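Local coordinates for protein B-cell differentiation antigen CD72 (Mus musculus, PDB 5B1R) that acts as a B-cell co-receptor that recognises the Sm/RNP self-antigen and then inhibits B-cell receptor signalling, represented here by its extracellular C-type lectin-like domain, at residues 87-92 with 98-103; 15-20 with 57-62; 28-33 with 38-43; 7-12 with 113-118. The protein carries 2 engineered substitutions. All blocks are in the same frame, centred on the assembly; numbering follows the deposited sequence. Where two conformers were deposited one is given.

Contact 1 of 4, residues 87-92 with 98-103. Unlike the reference sequence in segment 87-92: Tyr87 (reference His), Asp89 (reference Val), Lys90 (reference Arg). Unlike the reference sequence in segment 98-103: Lys99 (reference Glu), Phe102 (reference Ile).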
loop_
_atom_site.group_PDB
_atom_site.type_symbol
_atom_site.label_atom_id
_atom_site.label_comp_id
_atom_site.label_asym_id
_atom_site.label_seq_id
_atom_site.Cartn_x
_atom_site.Cartn_y
_atom_site.Cartn_z
ATOM N N TYR A 87 14.975 -6.675 2.663
ATOM C CA TYR A 87 13.580 -7.079 2.556
ATOM C C TYR A 87 12.694 -5.867 2.616
ATOM O O TYR A 87 12.936 -4.922 3.377
ATOM C CB TYR A 87 13.155 -8.032 3.669
ATOM C CG TYR A 87 14.091 -9.167 3.869
ATOM C CD1 TYR A 87 14.231 -10.149 2.902
ATOM C CD2 TYR A 87 14.845 -9.264 5.030
ATOM C CE1 TYR A 87 15.105 -11.203 3.085
ATOM C CE2 TYR A 87 15.721 -10.327 5.230
ATOM C CZ TYR A 87 15.840 -11.292 4.250
ATOM O OH TYR A 87 16.709 -12.342 4.411
ATOM N N CYS A 88 11.640 -5.939 1.826
ATOM C CA CYS A 88 10.619 -4.914 1.760
ATOM C C CYS A 88 9.275 -5.541 2.111
ATOM O O CYS A 88 9.193 -6.761 2.286
ATOM C CB CYS A 88 10.588 -4.286 0.363
ATOM S SG CYS A 88 12.029 -3.237 0.000
ATOM N N ASP A 89 8.240 -4.710 2.222
ATOM C CA ASP A 89 6.961 -5.157 2.777
ATOM C C ASP A 89 5.891 -5.173 1.702
ATOM O O ASP A 89 5.703 -4.175 0.991
ATOM C CB ASP A 89 6.474 -4.222 3.891
ATOM C CG ASP A 89 7.360 -4.220 5.125
ATOM O OD1 ASP A 89 8.457 -4.793 5.097
ATOM O OD2 ASP A 89 6.944 -3.602 6.133
ATOM N N LYS A 90 5.165 -6.286 1.610
ATOM C CA LYS A 90 4.034 -6.368 0.702
ATOM C C LYS A 90 2.874 -6.978 1.456
ATOM O O LYS A 90 3.077 -7.714 2.411
ATOM C CB LYS A 90 4.383 -7.194 -0.537
ATOM C CG LYS A 90 4.534 -8.684 -0.254
ATOM C CD LYS A 90 5.133 -9.455 -1.428
ATOM C CE LYS A 90 4.942 -10.952 -1.259
ATOM N NZ LYS A 90 5.588 -11.442 -0.023
ATOM N N ILE A 91 1.654 -6.681 1.031
ATOM C CA ILE A 91 0.498 -7.339 1.622
ATOM C C ILE A 91 0.095 -8.535 0.753
ATOM O O ILE A 91 0.122 -8.481 -0.475
ATOM C CB ILE A 91 -0.683 -6.372 1.883
ATOM C CG1 ILE A 91 -1.147 -5.674 0.597
ATOM C CG2 ILE A 91 -0.277 -5.368 2.955
ATOM C CD1 ILE A 91 -2.432 -4.856 0.782
ATOM N N LYS A 92 -0.285 -9.604 1.427
ATOM C CA LYS A 92 -0.631 -10.858 0.769
ATOM C C LYS A 92 -1.805 -11.466 1.505
ATOM O O LYS A 92 -1.898 -11.364 2.734
ATOM C CB LYS A 92 0.569 -11.799 0.792
ATOM C CG LYS A 92 0.299 -13.143 0.145
ATOM C CD LYS A 92 1.600 -13.900 -0.063
ATOM C CE LYS A 92 1.398 -15.205 -0.837
ATOM N NZ LYS A 92 2.703 -15.740 -1.301
ATOM N N TRP A 98 -5.743 -10.294 4.802
ATOM C CA TRP A 98 -4.501 -9.718 4.296
ATOM C C TRP A 98 -3.506 -9.593 5.448
ATOM O O TRP A 98 -3.882 -9.218 6.556
ATOM C CB TRP A 98 -4.760 -8.349 3.644
ATOM C CG TRP A 98 -5.531 -8.478 2.365
ATOM C CD1 TRP A 98 -6.888 -8.493 2.217
ATOM C CD2 TRP A 98 -4.983 -8.652 1.054
ATOM N NE1 TRP A 98 -7.215 -8.661 0.894
ATOM C CE2 TRP A 98 -6.063 -8.755 0.159
ATOM C CE3 TRP A 98 -3.682 -8.730 0.554
ATOM C CZ2 TRP A 98 -5.886 -8.942 -1.203
ATOM C CZ3 TRP A 98 -3.509 -8.901 -0.803
ATOM C CH2 TRP A 98 -4.605 -9.012 -1.667
ATOM N N LYS A 99 -2.246 -9.922 5.166
ATOM C CA LYS A 99 -1.167 -9.820 6.135
ATOM C C LYS A 99 -0.000 -9.060 5.530
ATOM O O LYS A 99 0.201 -9.082 4.316
ATOM C CB LYS A 99 -0.694 -11.215 6.564
ATOM C CG LYS A 99 -1.732 -11.966 7.374
ATOM C CD LYS A 99 -1.226 -13.310 7.845
ATOM C CE LYS A 99 -2.334 -14.073 8.552
ATOM N NZ LYS A 99 -2.556 -13.620 9.957
ATOM N N ARG A 100 0.764 -8.388 6.383
ATOM C CA ARG A 100 2.049 -7.851 5.970
ATOM C C ARG A 100 3.052 -9.000 5.888
ATOM O O ARG A 100 3.168 -9.792 6.824
ATOM C CB ARG A 100 2.545 -6.810 6.976
ATOM C CG ARG A 100 3.877 -6.188 6.590
ATOM C CD ARG A 100 4.386 -5.184 7.627
ATOM N NE ARG A 100 3.420 -4.107 7.815
ATOM C CZ ARG A 100 3.361 -3.006 7.065
ATOM N NH1 ARG A 100 4.291 -2.766 6.141
ATOM N NH2 ARG A 100 2.380 -2.142 7.261
ATOM N N THR A 101 3.753 -9.085 4.761
ATOM C CA THR A 101 4.736 -10.119 4.524
ATOM C C THR A 101 6.013 -9.485 3.982
ATOM O O THR A 101 6.016 -8.372 3.453
ATOM C CB THR A 101 4.230 -11.160 3.539
ATOM O OG1 THR A 101 4.108 -10.569 2.252
ATOM C CG2 THR A 101 2.879 -11.705 3.962
ATOM N N PHE A 102 7.114 -10.192 4.131
ATOM C CA PHE A 102 8.407 -9.693 3.687
ATOM C C PHE A 102 8.881 -10.405 2.432
ATOM O O PHE A 102 8.679 -11.607 2.292
ATOM C CB PHE A 102 9.423 -9.867 4.810
ATOM C CG PHE A 102 9.000 -9.207 6.096
ATOM C CD1 PHE A 102 8.742 -7.845 6.136
ATOM C CD2 PHE A 102 8.883 -9.947 7.272
ATOM C CE1 PHE A 102 8.364 -7.230 7.314
ATOM C CE2 PHE A 102 8.513 -9.341 8.466
ATOM C CZ PHE A 102 8.251 -7.977 8.483
ATOM N N SER A 103 9.523 -9.656 1.535
ATOM C CA SER A 103 10.083 -10.200 0.298
ATOM C C SER A 103 11.337 -9.434 -0.042
ATOM O O SER A 103 11.466 -8.269 0.304
ATOM C CB SER A 103 9.124 -10.045 -0.897
ATOM O OG SER A 103 8.122 -11.037 -0.886
#

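Contact 2 of 4, residues 15-20 with 57-62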
loop_
_atom_site.group_PDB
_atom_site.type_symbol
_atom_site.label_atom_id
_atom_site.label_comp_id
_atom_site.label_asym_id
_atom_site.label_seq_id
_atom_site.Cartn_x
_atom_site.Cartn_y
_atom_site.Cartn_z
ATOM N N ARG A 15 -7.162 10.874 2.749
ATOM C CA ARG A 15 -6.251 10.214 1.823
ATOM C C ARG A 15 -6.996 9.667 0.606
ATOM O O ARG A 15 -8.223 9.510 0.613
ATOM C CB ARG A 15 -5.570 9.050 2.537
ATOM C CG ARG A 15 -4.824 9.475 3.780
ATOM C CD ARG A 15 -4.851 8.402 4.841
ATOM N NE ARG A 15 -4.001 7.283 4.494
ATOM C CZ ARG A 15 -4.070 6.080 5.059
ATOM N NH1 ARG A 15 -3.210 5.150 4.695
ATOM N NH2 ARG A 15 -5.009 5.797 5.954
ATOM N N CYS A 16 -6.214 9.356 -0.422
ATOM C CA CYS A 16 -6.689 8.699 -1.627
ATOM C C CYS A 16 -5.688 7.608 -1.984
ATOM O O CYS A 16 -4.484 7.865 -2.000
ATOM C CB CYS A 16 -6.742 9.686 -2.786
ATOM S SG CYS A 16 -7.725 11.169 -2.484
ATOM N N PHE A 17 -6.191 6.420 -2.317
ATOM C CA PHE A 17 -5.330 5.317 -2.737
ATOM C C PHE A 17 -5.433 5.089 -4.236
ATOM O O PHE A 17 -6.504 5.225 -4.834
ATOM C CB PHE A 17 -5.714 4.030 -2.027
ATOM C CG PHE A 17 -5.605 4.120 -0.544
ATOM C CD1 PHE A 17 -4.366 4.104 0.082
ATOM C CD2 PHE A 17 -6.742 4.227 0.231
ATOM C CE1 PHE A 17 -4.281 4.204 1.458
ATOM C CE2 PHE A 17 -6.655 4.315 1.598
ATOM C CZ PHE A 17 -5.424 4.302 2.218
ATOM N N TYR A 18 -4.307 4.695 -4.818
ATOM C CA TYR A 18 -4.239 4.324 -6.215
ATOM C C TYR A 18 -3.607 2.938 -6.304
ATOM O O TYR A 18 -2.465 2.740 -5.845
ATOM C CB TYR A 18 -3.407 5.340 -7.013
ATOM C CG TYR A 18 -3.199 4.903 -8.434
ATOM C CD1 TYR A 18 -4.218 5.031 -9.366
ATOM C CD2 TYR A 18 -1.993 4.330 -8.846
ATOM C CE1 TYR A 18 -4.032 4.608 -10.669
ATOM C CE2 TYR A 18 -1.813 3.920 -10.139
ATOM C CZ TYR A 18 -2.834 4.057 -11.044
ATOM O OH TYR A 18 -2.660 3.655 -12.334
ATOM N N ILE A 19 -4.346 1.986 -6.868
ATOM C CA ILE A 19 -3.782 0.659 -7.099
ATOM C C ILE A 19 -3.083 0.646 -8.455
ATOM O O ILE A 19 -3.707 0.882 -9.478
ATOM C CB ILE A 19 -4.870 -0.437 -7.077
ATOM C CG1 ILE A 19 -5.638 -0.443 -5.744
ATOM C CG2 ILE A 19 -4.234 -1.802 -7.386
ATOM C CD1 ILE A 19 -6.934 -1.242 -5.815
ATOM N N SER A 20 -1.784 0.379 -8.455
ATOM C CA SER A 20 -1.058 0.197 -9.704
ATOM C C SER A 20 -0.875 -1.290 -9.969
ATOM O O SER A 20 -0.181 -1.981 -9.226
ATOM C CB SER A 20 0.299 0.888 -9.666
ATOM O OG SER A 20 0.917 0.778 -10.939
ATOM N N SER A 57 -11.964 -0.697 3.996
ATOM C CA SER A 57 -12.793 -1.604 3.208
ATOM C C SER A 57 -12.824 -1.258 1.727
ATOM O O SER A 57 -12.802 -2.146 0.870
ATOM C CB SER A 57 -14.225 -1.602 3.735
ATOM O OG SER A 57 -14.272 -2.034 5.080
ATOM N N GLY A 58 -12.891 0.039 1.422
ATOM C CA GLY A 58 -13.017 0.445 0.032
ATOM C C GLY A 58 -11.821 0.015 -0.787
ATOM O O GLY A 58 -11.952 -0.318 -1.965
ATOM N N LEU A 59 -10.647 0.034 -0.160
ATOM C CA LEU A 59 -9.433 -0.429 -0.812
ATOM C C LEU A 59 -9.389 -1.959 -0.846
ATOM O O LEU A 59 -9.143 -2.566 -1.904
ATOM C CB LEU A 59 -8.195 0.125 -0.094
ATOM C CG LEU A 59 -6.847 -0.422 -0.566
ATOM C CD1 LEU A 59 -6.537 -0.060 -2.012
ATOM C CD2 LEU A 59 -5.766 0.100 0.365
ATOM N N GLU A 60 -9.601 -2.591 0.311
ATOM C CA GLU A 60 -9.454 -4.031 0.429
ATOM C C GLU A 60 -10.327 -4.760 -0.586
ATOM O O GLU A 60 -9.894 -5.734 -1.204
ATOM C CB GLU A 60 -9.789 -4.459 1.857
ATOM C CG GLU A 60 -9.605 -5.947 2.093
ATOM C CD GLU A 60 -9.619 -6.351 3.556
ATOM O OE1 GLU A 60 -9.440 -5.477 4.441
ATOM O OE2 GLU A 60 -9.777 -7.565 3.818
ATOM N N GLU A 61 -11.544 -4.263 -0.791
ATOM C CA GLU A 61 -12.491 -4.933 -1.670
ATOM C C GLU A 61 -12.110 -4.884 -3.139
ATOM O O GLU A 61 -12.630 -5.675 -3.928
ATOM C CB GLU A 61 -13.881 -4.345 -1.486
ATOM C CG GLU A 61 -14.490 -4.658 -0.127
ATOM C CD GLU A 61 -15.901 -4.102 0.036
ATOM O OE1 GLU A 61 -16.383 -4.061 1.190
ATOM O OE2 GLU A 61 -16.527 -3.707 -0.978
ATOM N N LEU A 62 -11.201 -3.982 -3.504
ATOM C CA LEU A 62 -10.739 -3.862 -4.886
ATOM C C LEU A 62 -9.414 -4.572 -5.163
ATOM O O LEU A 62 -8.964 -4.633 -6.306
ATOM C CB LEU A 62 -10.645 -2.391 -5.296
ATOM C CG LEU A 62 -12.021 -1.739 -5.456
ATOM C CD1 LEU A 62 -11.874 -0.233 -5.607
ATOM C CD2 LEU A 62 -12.721 -2.324 -6.670
#

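Contact 3 of 4, residues 28-33 with 38-43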
loop_
_atom_site.group_PDB
_atom_site.type_symbol
_atom_site.label_atom_id
_atom_site.label_comp_id
_atom_site.label_asym_id
_atom_site.label_seq_id
_atom_site.Cartn_x
_atom_site.Cartn_y
_atom_site.Cartn_z
ATOM N N GLU A 28 11.119 0.531 -7.860
ATOM C CA GLU A 28 10.442 1.119 -9.016
ATOM C C GLU A 28 8.992 1.494 -8.675
ATOM O O GLU A 28 8.461 2.468 -9.216
ATOM C CB GLU A 28 10.554 0.191 -10.231
ATOM C CG GLU A 28 11.968 0.140 -10.820
ATOM C CD GLU A 28 12.443 1.483 -11.345
ATOM O OE1 GLU A 28 11.687 2.122 -12.095
ATOM O OE2 GLU A 28 13.588 1.881 -11.024
ATOM N N SER A 29 8.361 0.748 -7.766
ATOM C CA SER A 29 7.026 1.122 -7.287
ATOM C C SER A 29 7.085 2.452 -6.520
ATOM O O SER A 29 6.236 3.333 -6.707
ATOM C CB SER A 29 6.438 0.014 -6.399
ATOM O OG SER A 29 6.286 -1.214 -7.109
ATOM N N GLN A 30 8.084 2.600 -5.655
ATOM C CA GLN A 30 8.276 3.859 -4.935
ATOM C C GLN A 30 8.480 5.031 -5.892
ATOM O O GLN A 30 7.847 6.079 -5.752
ATOM C CB GLN A 30 9.448 3.757 -3.962
ATOM C CG GLN A 30 9.603 4.990 -3.095
ATOM C CD GLN A 30 10.655 4.814 -2.025
ATOM O OE1 GLN A 30 11.624 4.077 -2.208
ATOM N NE2 GLN A 30 10.468 5.487 -0.898
ATOM N N LYS A 31 9.318 4.828 -6.902
ATOM C CA LYS A 31 9.570 5.878 -7.876
ATOM C C LYS A 31 8.296 6.219 -8.640
ATOM O O LYS A 31 8.024 7.392 -8.926
ATOM C CB LYS A 31 10.675 5.444 -8.827
ATOM C CG LYS A 31 12.054 5.522 -8.198
ATOM C CD LYS A 31 13.117 4.747 -8.985
ATOM C CE LYS A 31 13.532 5.455 -10.267
ATOM N NZ LYS A 31 12.535 5.337 -11.369
ATOM N N TYR A 32 7.507 5.206 -8.963
ATOM C CA TYR A 32 6.271 5.455 -9.678
ATOM C C TYR A 32 5.309 6.270 -8.800
ATOM O O TYR A 32 4.730 7.263 -9.250
ATOM C CB TYR A 32 5.628 4.160 -10.168
ATOM C CG TYR A 32 4.400 4.467 -10.951
ATOM C CD1 TYR A 32 4.484 5.094 -12.185
ATOM C CD2 TYR A 32 3.151 4.198 -10.425
ATOM C CE1 TYR A 32 3.348 5.420 -12.881
ATOM C CE2 TYR A 32 2.017 4.516 -11.118
ATOM C CZ TYR A 32 2.123 5.130 -12.348
ATOM O OH TYR A 32 0.993 5.468 -13.049
ATOM N N CYS A 33 5.144 5.880 -7.538
ATOM C CA CYS A 33 4.269 6.687 -6.675
ATOM C C CYS A 33 4.780 8.129 -6.580
ATOM O O CYS A 33 4.004 9.075 -6.638
ATOM C CB CYS A 33 4.131 6.085 -5.279
ATOM S SG CYS A 33 3.365 4.444 -5.206
ATOM N N SER A 38 2.891 11.194 -4.963
ATOM C CA SER A 38 2.270 10.324 -3.972
ATOM C C SER A 38 3.368 9.524 -3.303
ATOM O O SER A 38 4.548 9.726 -3.578
ATOM C CB SER A 38 1.270 9.399 -4.659
ATOM O OG SER A 38 0.246 10.168 -5.243
ATOM N N LYS A 39 2.982 8.603 -2.439
ATOM C CA LYS A 39 3.930 7.737 -1.755
ATOM C C LYS A 39 3.362 6.340 -1.702
ATOM O O LYS A 39 2.176 6.144 -1.898
ATOM C CB LYS A 39 4.201 8.251 -0.336
ATOM C CG LYS A 39 3.006 8.184 0.600
ATOM C CD LYS A 39 3.294 8.728 2.004
ATOM C CE LYS A 39 2.059 8.574 2.900
ATOM N NZ LYS A 39 2.236 9.089 4.291
ATOM N N LEU A 40 4.196 5.348 -1.432
ATOM C CA LEU A 40 3.671 4.019 -1.171
ATOM C C LEU A 40 2.696 4.075 -0.014
ATOM O O LEU A 40 2.938 4.753 0.987
ATOM C CB LEU A 40 4.809 3.082 -0.813
ATOM C CG LEU A 40 5.647 2.633 -2.009
ATOM C CD1 LEU A 40 6.977 2.069 -1.528
ATOM C CD2 LEU A 40 4.862 1.636 -2.889
ATOM N N ALA A 41 1.595 3.350 -0.141
ATOM C CA ALA A 41 0.542 3.424 0.856
ATOM C C ALA A 41 1.022 2.930 2.220
ATOM O O ALA A 41 1.731 1.924 2.324
ATOM C CB ALA A 41 -0.656 2.629 0.384
ATOM N N ALA A 42 0.599 3.649 3.261
ATOM C CA ALA A 42 1.100 3.426 4.608
ATOM C C ALA A 42 0.013 2.814 5.473
ATOM O O ALA A 42 -1.072 3.383 5.607
ATOM C CB ALA A 42 1.553 4.748 5.206
ATOM N N PHE A 43 0.320 1.671 6.073
ATOM C CA PHE A 43 -0.610 0.945 6.929
ATOM C C PHE A 43 0.082 0.487 8.209
ATOM O O PHE A 43 -0.170 -0.599 8.706
ATOM C CB PHE A 43 -1.203 -0.260 6.178
ATOM C CG PHE A 43 -1.904 0.118 4.916
ATOM C CD1 PHE A 43 -3.077 0.864 4.963
ATOM C CD2 PHE A 43 -1.370 -0.218 3.680
ATOM C CE1 PHE A 43 -3.714 1.249 3.800
ATOM C CE2 PHE A 43 -2.014 0.151 2.507
ATOM C CZ PHE A 43 -3.178 0.896 2.567
#

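Contact 4 of 4, residues 7-12 with 113-118. Engineered in segment 7-12: Ser7 (natural residue Cys).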
loop_
_atom_site.group_PDB
_atom_site.type_symbol
_atom_site.label_atom_id
_atom_site.label_comp_id
_atom_site.label_asym_id
_atom_site.label_seq_id
_atom_site.Cartn_x
_atom_site.Cartn_y
_atom_site.Cartn_z
ATOM N N SER A 7 -11.085 10.746 -9.940
ATOM C CA SER A 7 -11.555 9.537 -10.592
ATOM C C SER A 7 -10.533 8.402 -10.505
ATOM O O SER A 7 -9.360 8.584 -10.819
ATOM C CB SER A 7 -11.823 9.865 -12.064
ATOM O OG SER A 7 -12.329 8.736 -12.753
ATOM N N GLY A 8 -10.981 7.214 -10.096
ATOM C CA GLY A 8 -10.118 6.054 -10.069
ATOM C C GLY A 8 -9.251 5.929 -8.827
ATOM O O GLY A 8 -8.479 4.984 -8.720
ATOM N N TRP A 9 -9.365 6.865 -7.895
ATOM C CA TRP A 9 -8.682 6.784 -6.612
ATOM C C TRP A 9 -9.703 6.436 -5.538
ATOM O O TRP A 9 -10.883 6.815 -5.625
ATOM C CB TRP A 9 -7.980 8.100 -6.267
ATOM C CG TRP A 9 -6.816 8.452 -7.137
ATOM C CD1 TRP A 9 -6.847 8.781 -8.444
ATOM C CD2 TRP A 9 -5.441 8.545 -6.730
ATOM N NE1 TRP A 9 -5.581 9.081 -8.893
ATOM C CE2 TRP A 9 -4.697 8.944 -7.858
ATOM C CE3 TRP A 9 -4.766 8.343 -5.518
ATOM C CZ2 TRP A 9 -3.307 9.128 -7.818
ATOM C CZ3 TRP A 9 -3.404 8.535 -5.475
ATOM C CH2 TRP A 9 -2.681 8.915 -6.621
ATOM N N ILE A 10 -9.245 5.722 -4.518
ATOM C CA ILE A 10 -10.124 5.209 -3.485
ATOM C C ILE A 10 -10.015 6.091 -2.245
ATOM O O ILE A 10 -8.934 6.214 -1.673
ATOM C CB ILE A 10 -9.738 3.759 -3.143
ATOM C CG1 ILE A 10 -9.817 2.900 -4.409
ATOM C CG2 ILE A 10 -10.609 3.199 -2.030
ATOM C CD1 ILE A 10 -8.898 1.696 -4.412
ATOM N N PRO A 11 -11.131 6.721 -1.826
ATOM C CA PRO A 11 -11.048 7.689 -0.724
ATOM C C PRO A 11 -11.062 7.029 0.642
ATOM O O PRO A 11 -11.777 6.035 0.852
ATOM C CB PRO A 11 -12.323 8.515 -0.899
ATOM C CG PRO A 11 -13.322 7.524 -1.520
ATOM C CD PRO A 11 -12.480 6.656 -2.430
ATOM N N TYR A 12 -10.312 7.597 1.582
ATOM C CA TYR A 12 -10.411 7.168 2.969
ATOM C C TYR A 12 -9.875 8.299 3.824
ATOM O O TYR A 12 -8.740 8.726 3.643
ATOM C CB TYR A 12 -9.581 5.914 3.216
ATOM C CG TYR A 12 -9.695 5.380 4.619
ATOM C CD1 TYR A 12 -10.930 5.019 5.159
ATOM C CD2 TYR A 12 -8.573 5.232 5.402
ATOM C CE1 TYR A 12 -11.038 4.535 6.455
ATOM C CE2 TYR A 12 -8.656 4.725 6.688
ATOM C CZ TYR A 12 -9.898 4.393 7.215
ATOM O OH TYR A 12 -10.015 3.894 8.493
ATOM N N CYS A 113 -0.298 3.160 -4.098
ATOM C CA CYS A 113 0.161 4.494 -3.735
ATOM C C CYS A 113 -0.919 5.212 -2.937
ATOM O O CYS A 113 -2.101 4.864 -3.012
ATOM C CB CYS A 113 0.457 5.324 -4.983
ATOM S SG CYS A 113 1.604 4.630 -6.189
ATOM N N GLU A 114 -0.512 6.245 -2.210
ATOM C CA GLU A 114 -1.490 7.121 -1.588
ATOM C C GLU A 114 -1.064 8.569 -1.728
ATOM O O GLU A 114 0.132 8.897 -1.721
ATOM C CB GLU A 114 -1.739 6.772 -0.128
ATOM C CG GLU A 114 -0.699 7.184 0.849
ATOM C CD GLU A 114 -1.192 6.969 2.272
ATOM O OE1 GLU A 114 -1.176 5.837 2.716
ATOM O OE2 GLU A 114 -1.621 7.922 2.960
ATOM N N SER A 115 -2.064 9.424 -1.849
ATOM C CA SER A 115 -1.864 10.858 -1.838
ATOM C C SER A 115 -2.808 11.451 -0.808
ATOM O O SER A 115 -3.677 10.760 -0.253
ATOM C CB SER A 115 -2.177 11.448 -3.220
ATOM O OG SER A 115 -3.586 11.499 -3.438
ATOM N N GLU A 116 -2.677 12.738 -0.548
ATOM C CA GLU A 116 -3.699 13.397 0.235
ATOM C C GLU A 116 -4.982 13.550 -0.602
ATOM O O GLU A 116 -4.941 13.544 -1.832
ATOM C CB GLU A 116 -3.198 14.737 0.791
ATOM C CG GLU A 116 -3.183 15.916 -0.171
ATOM C CD GLU A 116 -1.993 15.966 -1.126
ATOM O OE1 GLU A 116 -1.683 17.071 -1.615
ATOM O OE2 GLU A 116 -1.369 14.924 -1.410
ATOM N N ALA A 117 -6.121 13.636 0.078
ATOM C CA ALA A 117 -7.369 14.025 -0.551
ATOM C C ALA A 117 -7.396 15.546 -0.663
ATOM O O ALA A 117 -6.646 16.243 0.008
ATOM C CB ALA A 117 -8.538 13.523 0.261
ATOM N N PHE A 118 -8.229 16.077 -1.537
ATOM C CA PHE A 118 -8.339 17.526 -1.644
ATOM C C PHE A 118 -9.617 18.020 -1.003
ATOM O O PHE A 118 -10.647 17.373 -1.091
ATOM C CB PHE A 118 -8.194 18.005 -3.107
ATOM C CG PHE A 118 -9.292 17.561 -4.055
ATOM C CD1 PHE A 118 -9.234 16.330 -4.718
ATOM C CD2 PHE A 118 -10.345 18.417 -4.340
ATOM C CE1 PHE A 118 -10.235 15.959 -5.625
ATOM C CE2 PHE A 118 -11.344 18.047 -5.243
ATOM C CZ PHE A 118 -11.291 16.819 -5.882
#

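Contact 1 of 4, residues 87-92 with 98-103
Lys90 reaches across to two hydroxyls of the partner strand, its NZ donating to Ser103 OG at 2.7 Å and to Thr101 OG1 at 2.9 Å. The chain leaves the backbone with CG wedged between N and the carbonyl carbon (chi1 71°) and then runs out nearly straight as far as CE, where a final bend brings the ammonium over both side chains. Thr101 OG1 in turn donates to Lys90 O from above the carbonyl plane. That oxygen therefore has two donors, because Thr101 N also reaches it, at 2.8 Å. On the face bearing Asp89, Ile91, Arg100 and Phe102, the salt bridge from Arg100 NH1 to Asp89 OD2 (2.8 Å) uses the anti lone pair of the carboxylate, whose plane is turned 65° from the guanidinium. The other oxygen, OD1, sits in the plane of the Phe102 ring, against its CD1-CE1 edge. These pairs belong to an antiparallel beta hairpin of the C-type lectin-like fold, strands 87-94 and 97-104, in which Cys88-Ser103, Lys90-Thr101 and Lys92-Lys99 are the hydrogen-bonded pairs. Toward the turn, Ile91 CG1 packs on Trp98 CE3 at 4.0 Å. Farther out, Arg78 forms a salt bridge with Asp89 OD1, Ser74 N donates to OD2, and Arg100 NH1 also reaches Gln72 O. Glu107 bonds Ser103 OG, and Cys88 is joined to Cys105 by a disulfide.

Contact 2 of 4, residues 15-20 with 57-62
The margin of the hydrophobic core of the C-type lectin-like domain is built here, where segment 57-62, which begins with a short helix, lays Leu59 and Leu62 on strand 15-21. The contact is wholly apolar, with Phe17 and Leu59 buried and Leu62 toward the surface. Leu59 is its hub, dividing its two methyls between two strand residues. Leu59 CD2 stands over the face of Phe17, 4.2 Å from the ring centroid and 11° off the normal, a CH-pi contact made almost squarely above the middle of the ring. Leu59 CD1 turns to the neighbouring aliphatic chain and meets Ile19 CG1 at 3.9 Å. With CG anti to the backbone N (chi1 173°), Leu59 extends from the helix so that both methyls reach the strand, its side chain crossing that of Phe17 at about a right angle. Ile19 continues past Leu59: Ile19 CD1 lies 3.9 Å from Leu62 CB, three residues after Leu59, and the two side chains again cross nearly perpendicularly. Phe17 and Ile19 thus present their side chains on the same face, whereas Tyr18 between them points away. Phe17 also offers CZ to one face of the Arg15 guanidinium. Around this cluster, Ile10 of strand 10-12 touches Ile19, Leu59 and Leu62, Phe43 packs on Leu59, and Phe17 reaches Tyr12 and Glu114, so that the helix faces the sheet where strands 10-12, 15-21 and 109-119 run side by side.

Contact 3 of 4, residues 28-33 with 38-43
Ser29 touches Leu40 through carbon, its CB lying 4.2 Å from CD2, while its OG bonds back to Ser25 O, just ahead of the helix. One residue on, Gln30 meets the other branch of the same leucine: CB is 3.9 Å from Leu40 CD1, and Gln30 CA is almost as near. The amide of Gln30 is carried off by an extended chain, with CG anti to the backbone N (chi1 -174°), and the touching is left to its root. Helix 26-35 thus packs on the short strand 39-40 that follows it, within a C-type lectin-like domain in which a disulfide ties this helix to strand 109-119. Cys33, one turn beyond Ser29, is the half-cystine concerned, bonded to Cys113. Its SG lies 3.9 Å from Leu40 CD2, so that this methyl touches both Ser29 and the sulfur. Cys33 CB rests on the backbone of the preceding residue, 3.7 Å from Lys39 C. At the backbone, Ser38 N donates to Cys33 O at 2.9 Å; the donor sits well above the carbonyl plane and the bond is bent, 144° at the hydrogen. Ser38 CB also lies close to that oxygen, while its OG is engaged with Leu36 O.

Contact 4 of 4, residues 7-12 with 113-118
The two backbones stay well apart, with Trp9 and Glu114 the nearest pair at 8.8 Å between their CA atoms, and the side chain of Trp9 spans the gap between them. Its indole leaves with CG anti to the carbonyl carbon (chi1 -68°), and the six-membered ring brings CZ3 to the strand. There Trp9 CZ3 meets Ser115 OG at 3.6 Å and Ser115 CB at 3.9 Å. The hydroxyl approaches obliquely, while the carbonyl carbon of the residue before lies near the ring plane, Glu114 C being 4.4 Å from Trp9 CZ3. The contact is van der Waals in kind. Ser115 OG, set between the backbone N and the carbonyl carbon (chi1 75°), donates to Glu116 O, 2.9 Å away, from above that carbonyl plane. Across the indole plane from Ser115, the Tyr18 ring meets it with the planes at about 40°; Cys16 and Ser38 touch Trp9 from the Ser115 side. Strand 15-21 lies between the two segments in the sheet, pairing with strand 10-12 through Phe17 and Ile10 and with strand 109-119 through Cys16 and Ser115. Bringing the N-terminal and C-terminal strands together in one antiparallel sheet is characteristic of the C-type lectin-like fold, whose ends lie close to one another.

How the contacts relate
Contact 4 joins the two ends of the domain, and the loop it closes contains the other three. Contact 3 is nested within contact 2, and contact 1 follows both in the chain. Contacts 2, 3 and 4 all reach the sheet of strands 10-12, 15-21, 39-40 and 109-119; centres of contacts 2 and 4 are about 8 Å apart, and contact 3 lies about 13 Å from each. The Cys33-Cys113 disulfide couples contacts 3 and 4. Contact 1, in the separate three-stranded sheet, is about 22 Å from contact 4 between centres, yet Arg100 and Trp98 touch Phe43 and Glu60 respectively, so the hairpin is tied to the loop after strand 39-40 and to helix 57-60, within one extracellular domain.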